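Local coordinates for hypothetical protein (Bacteroides caccae, PDB 4M8R) that is of unknown function but probably combines an N-terminal Ig-like domain with a WD40-like beta-propeller domain, at residues E130-E135 against S412-N417; T383-D388 against R393-F398; Y120-N123 against T128-R131; P114-L119 against E136-K141; R153-L158 against Y162-L167. All coordinates share one frame; numbering follows the deposited sequence.

Contact 1. Residues E130-E135 against S412-N417; sequences ERAYAE and SDMPYN
The hydroxyl of Tyr416 donates a hydrogen bond to Glu130, OH lying 2.5 Å from OE1. OE1 receives it through its anti lone pair, on the side away from the other carboxylate oxygen, and lies at the edge of the ring, near its plane. Carboxylate and ring are turned 88° to each other, so they meet crosswise and do not stack. Glutamate suits this strand position because its chain, extended beyond CG, carries the acid as far as the phenol. Farther along the strand the small Ala132 lets the loop come close: its CB is 3.9 Å from Tyr416 CE2 and 4.0 Å from the selenium of Met414, which is modelled as selenomethionine. Met414 gets there by bending at chi2 (-68°) and again at chi3, which brings its selenium to the edge of the same ring. An inverse gamma turn is centred on Pro415, whose CD lies over one ring face near the rim. A phenylalanine in place of Tyr416 would probably leave Glu130 OE1 without this donor and its carboxylate freer to turn. A classic beta bulge sets Ala132 and Tyr133 together opposite Leu119, where strand 128-133 pairs with strand 118-123. The loop 412-417 thus packs against that sheet just before the chain enters it as strand 419-422, while Met414 reaches across to Leu119.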
# COMPACT_ATOMS: atom_id res chain seq x y z
N GLU A 130 -14.31 -0.75 -32.65
CA GLU A 130 -15.10 -1.96 -32.45
C GLU A 130 -14.51 -2.82 -31.35
O GLU A 130 -13.30 -3.00 -31.29
CB GLU A 130 -15.14 -2.78 -33.75
CG GLU A 130 -16.02 -2.20 -34.84
CD GLU A 130 -16.08 -3.06 -36.09
OE1 GLU A 130 -15.33 -4.06 -36.19
OE2 GLU A 130 -16.89 -2.73 -36.99
N ARG A 131 -15.37 -3.37 -30.49
CA ARG A 131 -14.91 -4.34 -29.50
C ARG A 131 -14.72 -5.69 -30.18
O ARG A 131 -15.69 -6.31 -30.59
CB ARG A 131 -15.90 -4.48 -28.36
CG ARG A 131 -15.42 -5.41 -27.25
CD ARG A 131 -16.36 -5.37 -26.07
NE ARG A 131 -17.66 -5.91 -26.42
CZ ARG A 131 -18.82 -5.53 -25.88
NH1 ARG A 131 -18.87 -4.58 -24.95
NH2 ARG A 131 -19.95 -6.10 -26.29
N ALA A 132 -13.47 -6.12 -30.30
CA ALA A 132 -13.14 -7.34 -31.04
C ALA A 132 -13.17 -8.58 -30.15
O ALA A 132 -13.48 -9.67 -30.61
CB ALA A 132 -11.77 -7.20 -31.69
N TYR A 133 -12.81 -8.40 -28.88
CA TYR A 133 -12.80 -9.51 -27.93
C TYR A 133 -13.12 -9.05 -26.51
O TYR A 133 -12.62 -8.03 -26.04
CB TYR A 133 -11.45 -10.23 -27.95
CG TYR A 133 -11.30 -11.26 -26.85
CD1 TYR A 133 -11.74 -12.57 -27.04
CD2 TYR A 133 -10.73 -10.93 -25.63
CE1 TYR A 133 -11.61 -13.51 -26.03
CE2 TYR A 133 -10.61 -11.87 -24.61
CZ TYR A 133 -11.04 -13.16 -24.83
OH TYR A 133 -10.92 -14.08 -23.82
N ALA A 134 -13.95 -9.83 -25.84
CA ALA A 134 -14.15 -9.72 -24.40
C ALA A 134 -14.42 -11.13 -23.91
O ALA A 134 -14.98 -11.94 -24.64
CB ALA A 134 -15.32 -8.81 -24.08
N GLU A 135 -14.01 -11.44 -22.68
CA GLU A 135 -14.21 -12.80 -22.17
C GLU A 135 -15.66 -13.03 -21.76
O GLU A 135 -16.45 -12.09 -21.65
CB GLU A 135 -13.23 -13.14 -21.06
CG GLU A 135 -13.35 -12.33 -19.78
CD GLU A 135 -12.26 -12.69 -18.80
OE1 GLU A 135 -12.24 -13.86 -18.35
OE2 GLU A 135 -11.43 -11.81 -18.48
N SER A 412 -9.62 -14.43 -36.26
CA SER A 412 -8.98 -14.59 -37.57
C SER A 412 -9.50 -13.58 -38.61
O SER A 412 -8.76 -13.19 -39.52
CB SER A 412 -9.18 -16.01 -38.09
OG SER A 412 -8.58 -16.96 -37.23
N ASP A 413 -10.77 -13.17 -38.48
CA ASP A 413 -11.35 -12.18 -39.40
C ASP A 413 -10.64 -10.83 -39.28
O ASP A 413 -9.93 -10.42 -40.20
CB ASP A 413 -12.88 -12.06 -39.22
CG ASP A 413 -13.31 -11.72 -37.79
OD1 ASP A 413 -12.56 -12.01 -36.84
OD2 ASP A 413 -14.41 -11.17 -37.63
N MSE A 414 -10.81 -10.16 -38.14
CA MSE A 414 -10.08 -8.93 -37.79
C MSE A 414 -9.80 -8.00 -38.95
O MSE A 414 -8.67 -7.97 -39.45
CB MSE A 414 -8.76 -9.33 -37.11
CG MSE A 414 -8.92 -10.27 -35.91
SE MSE A 414 -9.82 -9.39 -34.38
CE MSE A 414 -8.19 -8.84 -33.43
N PRO A 415 -10.81 -7.23 -39.38
CA PRO A 415 -10.60 -6.22 -40.43
C PRO A 415 -10.02 -4.90 -39.87
O PRO A 415 -10.61 -3.83 -40.05
CB PRO A 415 -12.01 -6.01 -40.99
CG PRO A 415 -12.90 -6.25 -39.82
CD PRO A 415 -12.22 -7.30 -38.98
N TYR A 416 -8.85 -5.00 -39.22
CA TYR A 416 -8.22 -3.88 -38.53
C TYR A 416 -6.72 -3.84 -38.81
O TYR A 416 -6.09 -4.89 -39.00
CB TYR A 416 -8.39 -4.00 -37.01
CG TYR A 416 -9.77 -4.40 -36.52
CD1 TYR A 416 -10.87 -3.58 -36.72
CD2 TYR A 416 -9.95 -5.58 -35.82
CE1 TYR A 416 -12.12 -3.94 -36.26
CE2 TYR A 416 -11.21 -5.95 -35.35
CZ TYR A 416 -12.29 -5.12 -35.58
OH TYR A 416 -13.53 -5.48 -35.12
N ASN A 417 -6.15 -2.64 -38.80
CA ASN A 417 -4.69 -2.46 -38.79
C ASN A 417 -4.15 -2.14 -37.40
O ASN A 417 -2.96 -2.34 -37.13
CB ASN A 417 -4.27 -1.33 -39.75
CG ASN A 417 -4.04 -1.82 -41.17
OD1 ASN A 417 -3.39 -2.85 -41.38
ND2 ASN A 417 -4.55 -1.08 -42.14

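Contact 2. Residues T383-D388 against R393-F398; sequences TVLFSD and RTTSDF
Thr383 and Asp397 face each other in a non-hydrogen-bonded pair, so their backbones do not bond to each other and the side chains do instead. Thr383 OG1 donates to Asp397 OD1 at 2.5 Å, on the syn side of the carboxylate and 24° out of its plane. With chi1 at -59°, OG1 stands beside the backbone N and the methyl lies near Thr395 on the partner strand, Thr383 CG2 being 3.9 Å from Thr395 CG2. The same hydroxyl oxygen accepts from Trp421 NE1, and Asp397 OD2 has a weak bond from Tyr408 OH, so the hydroxyl and the carboxylate each have a second partner.

Two hydrogen-bonded pairs hold the backbones. Val384 N reaches Ser396 O at 2.8 Å, and Ser396 N returns to Val384 O at 2.9 Å. Phe386 N meets Thr394 O at 2.8 Å, and Thr394 N bonds back to Phe386 O at 3.0 Å. On the face carrying Val384, Phe386 and Ser396, the methyl Val384 CG1 lies over one face of the Phe386 ring, toward its rim, and Ser396 CB touches the ring edge at Phe386 CE2 (3.8 Å). Serine is small enough to sit there, and its OG bonds to Asp407. Arg393, extended from CG to NE, lays a guanidinium face over Ser387 CB, 3.9 Å from NH1, and spends NH2 on Asn417.

Strands 381-387 and 394-399 form an antiparallel beta hairpin, the central pair of a four-stranded sheet of the kind that makes one blade of a beta-propeller.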
# COMPACT_ATOMS: atom_id res chain seq x y z
N THR A 383 0.68 -8.71 -27.22
CA THR A 383 -0.33 -9.18 -28.14
C THR A 383 -0.06 -8.55 -29.48
O THR A 383 0.13 -7.34 -29.57
CB THR A 383 -1.73 -8.81 -27.64
OG1 THR A 383 -1.94 -9.40 -26.35
CG2 THR A 383 -2.79 -9.31 -28.61
N VAL A 384 -0.04 -9.38 -30.51
CA VAL A 384 0.44 -8.97 -31.82
C VAL A 384 -0.58 -9.29 -32.90
O VAL A 384 -1.26 -10.32 -32.84
CB VAL A 384 1.77 -9.68 -32.14
CG1 VAL A 384 2.24 -9.35 -33.55
CG2 VAL A 384 2.82 -9.29 -31.12
N LEU A 385 -0.69 -8.39 -33.88
CA LEU A 385 -1.57 -8.56 -35.02
C LEU A 385 -0.74 -8.70 -36.29
O LEU A 385 -0.01 -7.78 -36.66
CB LEU A 385 -2.51 -7.36 -35.12
CG LEU A 385 -3.64 -7.44 -36.16
CD1 LEU A 385 -4.69 -8.48 -35.76
CD2 LEU A 385 -4.29 -6.08 -36.32
N PHE A 386 -0.86 -9.85 -36.96
CA PHE A 386 -0.13 -10.15 -38.21
C PHE A 386 -1.04 -10.10 -39.41
O PHE A 386 -2.26 -10.23 -39.28
CB PHE A 386 0.45 -11.56 -38.20
CG PHE A 386 1.27 -11.87 -36.99
CD1 PHE A 386 2.55 -11.36 -36.87
CD2 PHE A 386 0.76 -12.68 -35.99
CE1 PHE A 386 3.32 -11.65 -35.76
CE2 PHE A 386 1.52 -12.97 -34.87
CZ PHE A 386 2.80 -12.45 -34.75
N SER A 387 -0.44 -9.95 -40.59
CA SER A 387 -1.12 -10.21 -41.85
C SER A 387 -0.27 -11.16 -42.69
O SER A 387 0.94 -11.23 -42.50
CB SER A 387 -1.36 -8.91 -42.62
OG SER A 387 -0.16 -8.19 -42.79
N ASP A 388 -0.93 -11.89 -43.59
CA ASP A 388 -0.23 -12.74 -44.57
C ASP A 388 -0.05 -12.00 -45.90
O ASP A 388 1.00 -11.42 -46.20
CB ASP A 388 -1.01 -14.04 -44.79
CG ASP A 388 -2.26 -13.84 -45.65
OD1 ASP A 388 -3.06 -12.93 -45.34
OD2 ASP A 388 -2.43 -14.59 -46.64
N ARG A 393 -5.66 -12.21 -41.45
CA ARG A 393 -5.04 -11.62 -40.27
C ARG A 393 -5.07 -12.55 -39.05
O ARG A 393 -6.01 -13.33 -38.87
CB ARG A 393 -5.70 -10.28 -39.93
CG ARG A 393 -4.93 -9.10 -40.50
CD ARG A 393 -5.75 -7.82 -40.50
NE ARG A 393 -4.92 -6.67 -40.86
CZ ARG A 393 -4.49 -6.38 -42.08
NH1 ARG A 393 -4.79 -7.16 -43.12
NH2 ARG A 393 -3.75 -5.30 -42.28
N THR A 394 -4.03 -12.45 -38.22
CA THR A 394 -3.86 -13.33 -37.06
C THR A 394 -3.55 -12.51 -35.81
O THR A 394 -2.81 -11.53 -35.87
CB THR A 394 -2.72 -14.34 -37.30
OG1 THR A 394 -2.92 -14.99 -38.56
CG2 THR A 394 -2.67 -15.40 -36.19
N THR A 395 -4.12 -12.91 -34.68
CA THR A 395 -3.85 -12.29 -33.39
C THR A 395 -3.18 -13.32 -32.49
O THR A 395 -3.69 -14.43 -32.34
CB THR A 395 -5.15 -11.80 -32.72
OG1 THR A 395 -5.94 -11.09 -33.68
CG2 THR A 395 -4.84 -10.89 -31.54
N SER A 396 -2.05 -12.96 -31.90
CA SER A 396 -1.28 -13.92 -31.11
C SER A 396 -0.50 -13.30 -29.96
O SER A 396 0.02 -12.19 -30.08
CB SER A 396 -0.32 -14.68 -32.03
OG SER A 396 0.01 -15.94 -31.49
N ASP A 397 -0.45 -14.02 -28.84
CA ASP A 397 0.31 -13.60 -27.66
C ASP A 397 1.67 -14.29 -27.64
O ASP A 397 1.77 -15.48 -27.92
CB ASP A 397 -0.43 -13.98 -26.37
CG ASP A 397 -1.45 -12.95 -25.93
OD1 ASP A 397 -1.60 -11.89 -26.59
OD2 ASP A 397 -2.12 -13.20 -24.91
N PHE A 398 2.72 -13.53 -27.31
CA PHE A 398 4.02 -14.12 -27.02
C PHE A 398 4.30 -14.02 -25.53
O PHE A 398 4.22 -12.93 -24.96
CB PHE A 398 5.13 -13.40 -27.79
CG PHE A 398 6.47 -14.06 -27.66
CD1 PHE A 398 6.76 -15.21 -28.38
CD2 PHE A 398 7.44 -13.53 -26.82
CE1 PHE A 398 7.99 -15.83 -28.27
CE2 PHE A 398 8.68 -14.14 -26.71
CZ PHE A 398 8.96 -15.29 -27.43

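Contact 3. Residues Y120-N123 against T128-R131; sequences YGIN and TIER
Residues 120-123 and 128-131 are the two arms of an antiparallel beta hairpin, the middle pair of a four-stranded sheet consistent with a beta-propeller blade. Strand 143-145 flanks it beyond 128-133, and the C-terminal strand 419-422 lies along 118-123. A sheet built from both ends of a domain in this way is the device by which many propellers close their ring.

Two hydrogen-bonded pairs fix the register. Gly121 N binds Glu130 O at 2.7 Å, and Glu130 N returns to Gly121 O at 2.8 Å. Asn123 N meets Thr128 O at 2.8 Å. The absence of a side chain at Gly121 fits its surroundings, since the Tyr416 ring packs there, with CD1 3.6 Å from Gly121 C.

The face of Tyr120, Ile122 and Ile129 is largely apolar, with Arg131 at its end. Ile122 and Ile129 run side by side, pointing the same way, and both touch Met146; their CD1 atoms are modelled so close that the exact spacing is doubtful. Ile129 CG2 also rests 4.0 Å from Tyr120 CB. The Tyr120 ring meets Arg131 obliquely, Tyr120 CE2 being 4.0 Å from Arg131 CB, and stacks with Phe181 beyond the hairpin.

The other face is polar. At Asn123 a chi1 of -169° swings CG away from the residue's own N, and OD1 accepts from Asp126 N inside the hairpin's turn. The amide also stacks on the Glu130 carboxylate, whose other oxygen, OE1, is held by Tyr416; the planes are 11° apart, with Asn123 CG 4.0 Å from Glu130 OE2.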
# COMPACT_ATOMS: atom_id res chain seq x y z
N TYR A 120 -9.96 -3.98 -28.60
CA TYR A 120 -10.71 -3.10 -29.50
C TYR A 120 -9.93 -2.88 -30.79
O TYR A 120 -8.72 -2.70 -30.76
CB TYR A 120 -10.95 -1.75 -28.83
CG TYR A 120 -11.73 -1.82 -27.54
CD1 TYR A 120 -11.08 -2.11 -26.34
CD2 TYR A 120 -13.10 -1.61 -27.51
CE1 TYR A 120 -11.79 -2.18 -25.15
CE2 TYR A 120 -13.82 -1.68 -26.33
CZ TYR A 120 -13.16 -1.97 -25.15
OH TYR A 120 -13.86 -2.04 -23.97
N GLY A 121 -10.63 -2.88 -31.92
CA GLY A 121 -10.01 -2.64 -33.22
C GLY A 121 -10.50 -1.36 -33.86
O GLY A 121 -11.66 -0.96 -33.67
N ILE A 122 -9.63 -0.72 -34.64
CA ILE A 122 -10.00 0.49 -35.40
C ILE A 122 -10.51 0.08 -36.78
O ILE A 122 -9.75 -0.46 -37.59
CB ILE A 122 -8.80 1.44 -35.60
CG1 ILE A 122 -7.98 1.60 -34.31
CG2 ILE A 122 -9.28 2.80 -36.10
CD1 ILE A 122 -8.75 2.15 -33.14
N ASN A 123 -11.79 0.34 -37.05
CA ASN A 123 -12.37 0.05 -38.36
C ASN A 123 -12.31 1.29 -39.25
O ASN A 123 -13.11 2.22 -39.09
CB ASN A 123 -13.81 -0.44 -38.22
CG ASN A 123 -14.37 -0.99 -39.51
OD1 ASN A 123 -15.16 -0.34 -40.19
ND2 ASN A 123 -13.95 -2.20 -39.87
N THR A 128 -15.00 3.59 -37.07
CA THR A 128 -15.55 3.17 -35.79
C THR A 128 -14.51 2.40 -34.97
O THR A 128 -13.64 1.73 -35.52
CB THR A 128 -16.76 2.24 -35.97
OG1 THR A 128 -16.42 1.16 -36.85
CG2 THR A 128 -17.95 2.99 -36.54
N ILE A 129 -14.62 2.52 -33.65
CA ILE A 129 -13.91 1.65 -32.72
C ILE A 129 -14.82 0.46 -32.45
O ILE A 129 -15.97 0.65 -32.07
CB ILE A 129 -13.63 2.34 -31.38
CG1 ILE A 129 -12.89 3.66 -31.58
CG2 ILE A 129 -12.84 1.43 -30.45
CD1 ILE A 129 -11.53 3.51 -32.21
N GLU A 130 -14.31 -0.75 -32.65
CA GLU A 130 -15.10 -1.96 -32.45
C GLU A 130 -14.51 -2.82 -31.35
O GLU A 130 -13.30 -3.00 -31.29
CB GLU A 130 -15.14 -2.78 -33.75
CG GLU A 130 -16.02 -2.20 -34.84
CD GLU A 130 -16.08 -3.06 -36.09
OE1 GLU A 130 -15.33 -4.06 -36.19
OE2 GLU A 130 -16.89 -2.73 -36.99
N ARG A 131 -15.37 -3.37 -30.49
CA ARG A 131 -14.91 -4.34 -29.50
C ARG A 131 -14.72 -5.69 -30.18
O ARG A 131 -15.69 -6.31 -30.59
CB ARG A 131 -15.90 -4.48 -28.36
CG ARG A 131 -15.42 -5.41 -27.25
CD ARG A 131 -16.36 -5.37 -26.07
NE ARG A 131 -17.66 -5.91 -26.42
CZ ARG A 131 -18.82 -5.53 -25.88
NH1 ARG A 131 -18.87 -4.58 -24.95
NH2 ARG A 131 -19.95 -6.10 -26.29

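Contact 4. Residues P114-L119 against E136-K141; sequences PKDFRL and ETVTGK
Asp116 and Arg118, two residues apart where the chain enters strand 118-123, form a salt bridge that Val138 covers from the loop between strands 128-133 and 143-145. Strand 118-123 belongs to a four-stranded antiparallel sheet, consistent with a propeller blade. Asp116 comes first: its CG sits between the backbone N and the carbonyl carbon (chi1 65°), which brings the carboxylate to Arg118, and OD2 also touches Val138 CG2 at 4.2 Å. Arg378 of the second subunit packs on this aspartate as well. Arg118 then stretches straight from CG to NE. Its NE donates to Asp116 OD2 at 3.0 Å with an N-H...O angle of 179°, the oxygen lying in the guanidinium plane, while NH2 makes a weak bond to Asp116 OD1. The in-plane NE bond, helped by the weak one, restrains the rotation of the group, so a flat face is presented to the loop. A leucine in place of Arg118 would probably leave the buried Asp116 carboxylate without its mate and Val138 without the flat surface it rests on. A branched valine suits that surface: CG2 is 3.8 Å from Arg118 NH2, and CG1 sits above the centre of the guanidinium, 3.8 Å from Arg118 CZ.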
# COMPACT_ATOMS: atom_id res chain seq x y z
N PRO A 114 -16.45 -1.60 -16.02
CA PRO A 114 -15.92 -2.96 -15.88
C PRO A 114 -14.40 -2.97 -15.96
O PRO A 114 -13.83 -2.25 -16.78
CB PRO A 114 -16.54 -3.70 -17.06
CG PRO A 114 -16.85 -2.66 -18.07
CD PRO A 114 -17.17 -1.41 -17.29
N LYS A 115 -13.75 -3.77 -15.13
CA LYS A 115 -12.29 -3.76 -15.02
C LYS A 115 -11.58 -4.83 -15.86
O LYS A 115 -10.36 -4.81 -15.97
CB LYS A 115 -11.86 -3.90 -13.56
CG LYS A 115 -12.52 -2.90 -12.61
CD LYS A 115 -11.98 -3.04 -11.19
CE LYS A 115 -13.06 -2.89 -10.12
NZ LYS A 115 -13.78 -1.59 -10.18
N ASP A 116 -12.34 -5.75 -16.45
CA ASP A 116 -11.75 -6.79 -17.30
C ASP A 116 -11.21 -6.19 -18.60
O ASP A 116 -11.84 -5.33 -19.20
CB ASP A 116 -12.76 -7.91 -17.62
CG ASP A 116 -13.93 -7.43 -18.47
OD1 ASP A 116 -14.66 -6.53 -18.01
OD2 ASP A 116 -14.13 -7.97 -19.58
N PHE A 117 -10.04 -6.67 -19.01
CA PHE A 117 -9.40 -6.17 -20.23
C PHE A 117 -10.11 -6.69 -21.47
O PHE A 117 -10.43 -7.86 -21.56
CB PHE A 117 -7.91 -6.52 -20.25
CG PHE A 117 -7.05 -5.50 -19.58
CD1 PHE A 117 -6.81 -5.56 -18.22
CD2 PHE A 117 -6.51 -4.45 -20.32
CE1 PHE A 117 -6.04 -4.60 -17.59
CE2 PHE A 117 -5.74 -3.48 -19.70
CZ PHE A 117 -5.50 -3.56 -18.34
N ARG A 118 -10.33 -5.78 -22.42
CA ARG A 118 -11.05 -6.09 -23.66
C ARG A 118 -10.25 -5.56 -24.85
O ARG A 118 -9.55 -4.55 -24.74
CB ARG A 118 -12.44 -5.45 -23.62
CG ARG A 118 -13.29 -5.94 -22.46
CD ARG A 118 -14.63 -5.25 -22.35
NE ARG A 118 -15.38 -5.76 -21.20
CZ ARG A 118 -16.59 -5.33 -20.82
NH1 ARG A 118 -17.21 -4.38 -21.50
NH2 ARG A 118 -17.18 -5.87 -19.76
N LEU A 119 -10.34 -6.26 -25.98
CA LEU A 119 -9.58 -5.90 -27.16
C LEU A 119 -10.47 -5.12 -28.14
O LEU A 119 -11.58 -5.55 -28.45
CB LEU A 119 -9.04 -7.15 -27.84
CG LEU A 119 -8.02 -6.92 -28.95
CD1 LEU A 119 -6.72 -6.34 -28.41
CD2 LEU A 119 -7.76 -8.23 -29.69
N GLU A 136 -16.00 -14.30 -21.53
CA GLU A 136 -17.39 -14.76 -21.51
C GLU A 136 -18.32 -13.97 -20.57
O GLU A 136 -17.87 -13.33 -19.61
CB GLU A 136 -17.46 -16.26 -21.19
CG GLU A 136 -18.72 -16.96 -21.68
CD GLU A 136 -18.43 -18.24 -22.43
OE1 GLU A 136 -17.62 -18.19 -23.38
OE2 GLU A 136 -19.01 -19.29 -22.08
N THR A 137 -19.61 -14.02 -20.89
CA THR A 137 -20.68 -13.29 -20.19
C THR A 137 -20.58 -11.78 -20.40
O THR A 137 -20.94 -11.00 -19.52
CB THR A 137 -20.76 -13.62 -18.67
OG1 THR A 137 -19.71 -12.95 -17.95
CG2 THR A 137 -20.69 -15.12 -18.42
N VAL A 138 -20.10 -11.37 -21.57
CA VAL A 138 -20.00 -9.95 -21.90
C VAL A 138 -20.79 -9.62 -23.17
O VAL A 138 -20.57 -10.24 -24.22
CB VAL A 138 -18.54 -9.49 -22.04
CG1 VAL A 138 -18.46 -8.08 -22.64
CG2 VAL A 138 -17.84 -9.53 -20.69
N THR A 139 -21.71 -8.66 -23.04
CA THR A 139 -22.40 -8.03 -24.18
C THR A 139 -23.05 -6.71 -23.71
O THR A 139 -24.24 -6.66 -23.40
CB THR A 139 -23.47 -8.96 -24.82
OG1 THR A 139 -22.86 -10.18 -25.28
CG2 THR A 139 -24.15 -8.28 -26.01
N GLY A 140 -22.24 -5.65 -23.64
CA GLY A 140 -22.72 -4.31 -23.31
C GLY A 140 -23.10 -3.52 -24.55
O GLY A 140 -24.26 -3.53 -24.97
N LYS A 141 -22.12 -2.83 -25.14
CA LYS A 141 -22.31 -2.05 -26.37
C LYS A 141 -21.04 -2.15 -27.24
O LYS A 141 -19.95 -1.82 -26.78
CB LYS A 141 -22.64 -0.60 -26.00
CG LYS A 141 -23.09 0.28 -27.16
CD LYS A 141 -21.95 1.14 -27.69
CE LYS A 141 -21.61 2.29 -26.76
NZ LYS A 141 -21.98 3.61 -27.33

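Contact 5. Residues R153-L158 against Y162-L167; sequences RSVVNL and YGLCGL
Val155 and Leu164 meet at a slant, Val155 CG1 resting 3.8 Å from Leu164 CB. The valine's chi1 of -179° turns that methyl to its own carbonyl side and across to the leucine. In the next pair, Val156 CG2 approaches Cys165 CB at 4.0 Å, while backbone bonds run both ways between the two residues. Beyond it Arg153, bent at chi3, sets its guanidinium obliquely by Leu167, NH2 being 3.9 Å from CD1. The charged end goes on to Asp259 and Gln174. Between these pairs the register slips by one residue, a beta bulge in which Arg153 O comes 3.3 Å from Gly166 CA; a beta carbon on that glycine would clash with the same oxygen. At the far end Gly163 O lies in the Asn157 amide plane, 3.0 Å from ND2, which also bonds to Asn423 O at the C-terminus. Water 1 donates to Gly163 O at 2.9 Å and accepts from Leu158 N, so two donors grip this buried carbonyl. The hairpin's sheet continues into strand 173-180. Val156 and Leu167 pack on strand 196-201, and Val155 and Leu164 on strand 419-422, between neighbouring sheets of the propeller-like domain.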
# COMPACT_ATOMS: atom_id res chain seq x y z
N ARG A 153 -5.32 7.99 -34.24
CA ARG A 153 -4.04 7.37 -34.55
C ARG A 153 -3.28 7.05 -33.27
O ARG A 153 -3.47 7.72 -32.26
CB ARG A 153 -3.25 8.37 -35.37
CG ARG A 153 -2.16 7.80 -36.25
CD ARG A 153 -1.69 8.87 -37.23
NE ARG A 153 -1.16 10.04 -36.53
CZ ARG A 153 0.11 10.45 -36.56
NH1 ARG A 153 1.03 9.79 -37.26
NH2 ARG A 153 0.46 11.54 -35.88
N SER A 154 -2.41 6.04 -33.32
CA SER A 154 -1.52 5.72 -32.20
C SER A 154 -2.34 5.45 -30.94
O SER A 154 -2.07 5.99 -29.87
CB SER A 154 -0.53 6.87 -31.96
OG SER A 154 0.49 6.48 -31.07
N VAL A 155 -3.33 4.59 -31.09
CA VAL A 155 -4.34 4.40 -30.06
C VAL A 155 -3.83 3.52 -28.92
O VAL A 155 -3.32 2.43 -29.15
CB VAL A 155 -5.62 3.82 -30.66
CG1 VAL A 155 -6.69 3.65 -29.59
CG2 VAL A 155 -6.12 4.73 -31.78
N VAL A 156 -4.00 4.01 -27.70
CA VAL A 156 -3.52 3.33 -26.50
C VAL A 156 -4.52 3.49 -25.37
O VAL A 156 -5.46 4.29 -25.47
CB VAL A 156 -2.17 3.91 -26.03
CG1 VAL A 156 -1.10 3.69 -27.08
CG2 VAL A 156 -2.29 5.40 -25.71
N ASN A 157 -4.31 2.74 -24.30
CA ASN A 157 -5.17 2.80 -23.13
C ASN A 157 -4.38 3.09 -21.88
O ASN A 157 -3.29 2.56 -21.70
CB ASN A 157 -5.90 1.46 -22.96
CG ASN A 157 -6.59 1.34 -21.61
OD1 ASN A 157 -6.17 0.55 -20.76
ND2 ASN A 157 -7.65 2.11 -21.40
N LEU A 158 -4.91 3.95 -21.03
CA LEU A 158 -4.42 4.07 -19.67
C LEU A 158 -5.32 3.22 -18.80
O LEU A 158 -6.52 3.44 -18.76
CB LEU A 158 -4.44 5.52 -19.20
CG LEU A 158 -4.00 5.74 -17.75
CD1 LEU A 158 -2.60 5.19 -17.51
CD2 LEU A 158 -4.07 7.22 -17.42
N TYR A 162 -11.28 3.33 -18.87
CA TYR A 162 -12.41 2.89 -19.71
C TYR A 162 -12.61 3.84 -20.89
O TYR A 162 -13.68 4.41 -21.07
CB TYR A 162 -13.70 2.71 -18.89
CG TYR A 162 -14.74 1.85 -19.59
CD1 TYR A 162 -14.45 0.53 -19.95
CD2 TYR A 162 -16.01 2.34 -19.87
CE1 TYR A 162 -15.39 -0.26 -20.58
CE2 TYR A 162 -16.96 1.54 -20.50
CZ TYR A 162 -16.65 0.25 -20.86
OH TYR A 162 -17.59 -0.55 -21.48
N GLY A 163 -11.54 3.97 -21.67
CA GLY A 163 -11.56 4.75 -22.89
C GLY A 163 -10.19 4.68 -23.55
O GLY A 163 -9.28 4.03 -23.03
N LEU A 164 -10.05 5.36 -24.69
CA LEU A 164 -8.83 5.28 -25.49
C LEU A 164 -8.20 6.64 -25.72
O LEU A 164 -8.90 7.61 -26.00
CB LEU A 164 -9.12 4.64 -26.84
CG LEU A 164 -9.72 3.24 -26.81
CD1 LEU A 164 -10.14 2.80 -28.20
CD2 LEU A 164 -8.73 2.24 -26.21
N CYS A 165 -6.88 6.69 -25.58
CA CYS A 165 -6.11 7.87 -25.92
C CYS A 165 -5.47 7.67 -27.28
O CYS A 165 -5.14 6.55 -27.66
CB CYS A 165 -5.04 8.13 -24.86
SG CYS A 165 -5.70 8.46 -23.20
N GLY A 166 -5.30 8.76 -28.02
CA GLY A 166 -4.64 8.72 -29.33
C GLY A 166 -4.45 10.11 -29.89
O GLY A 166 -4.84 11.09 -29.26
N LEU A 167 -3.87 10.20 -31.08
CA LEU A 167 -3.61 11.48 -31.73
C LEU A 167 -4.59 11.73 -32.87
O LEU A 167 -4.95 10.80 -33.59
CB LEU A 167 -2.19 11.51 -32.27
CG LEU A 167 -1.08 11.27 -31.25
CD1 LEU A 167 0.27 11.25 -31.95
CD2 LEU A 167 -1.11 12.34 -30.17
O HOH W 1 -7.03 5.54 -21.96

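In the fold
Following the chain, contact 4 opens first at 114-119. Contact 3 opens and closes within it as a tight hairpin, before the loop 136-141 returns to complete contact 4. Contact 1 starts on 130-135, inside contact 4, and closes only at 412-417, so the two cross. The long excursion of contact 1 encloses the hairpins of contacts 5 and 2, which follow one another in series. Contacts 1, 3 and 4 all lie on the sheet of strands 118-123 and 128-133. Contact 5 packs against it through Ile122 and Ile129, and contact 2 joins contact 1 through Arg393 and Asn417. Both chain ends of the propeller-like domain thereby meet in one sheet.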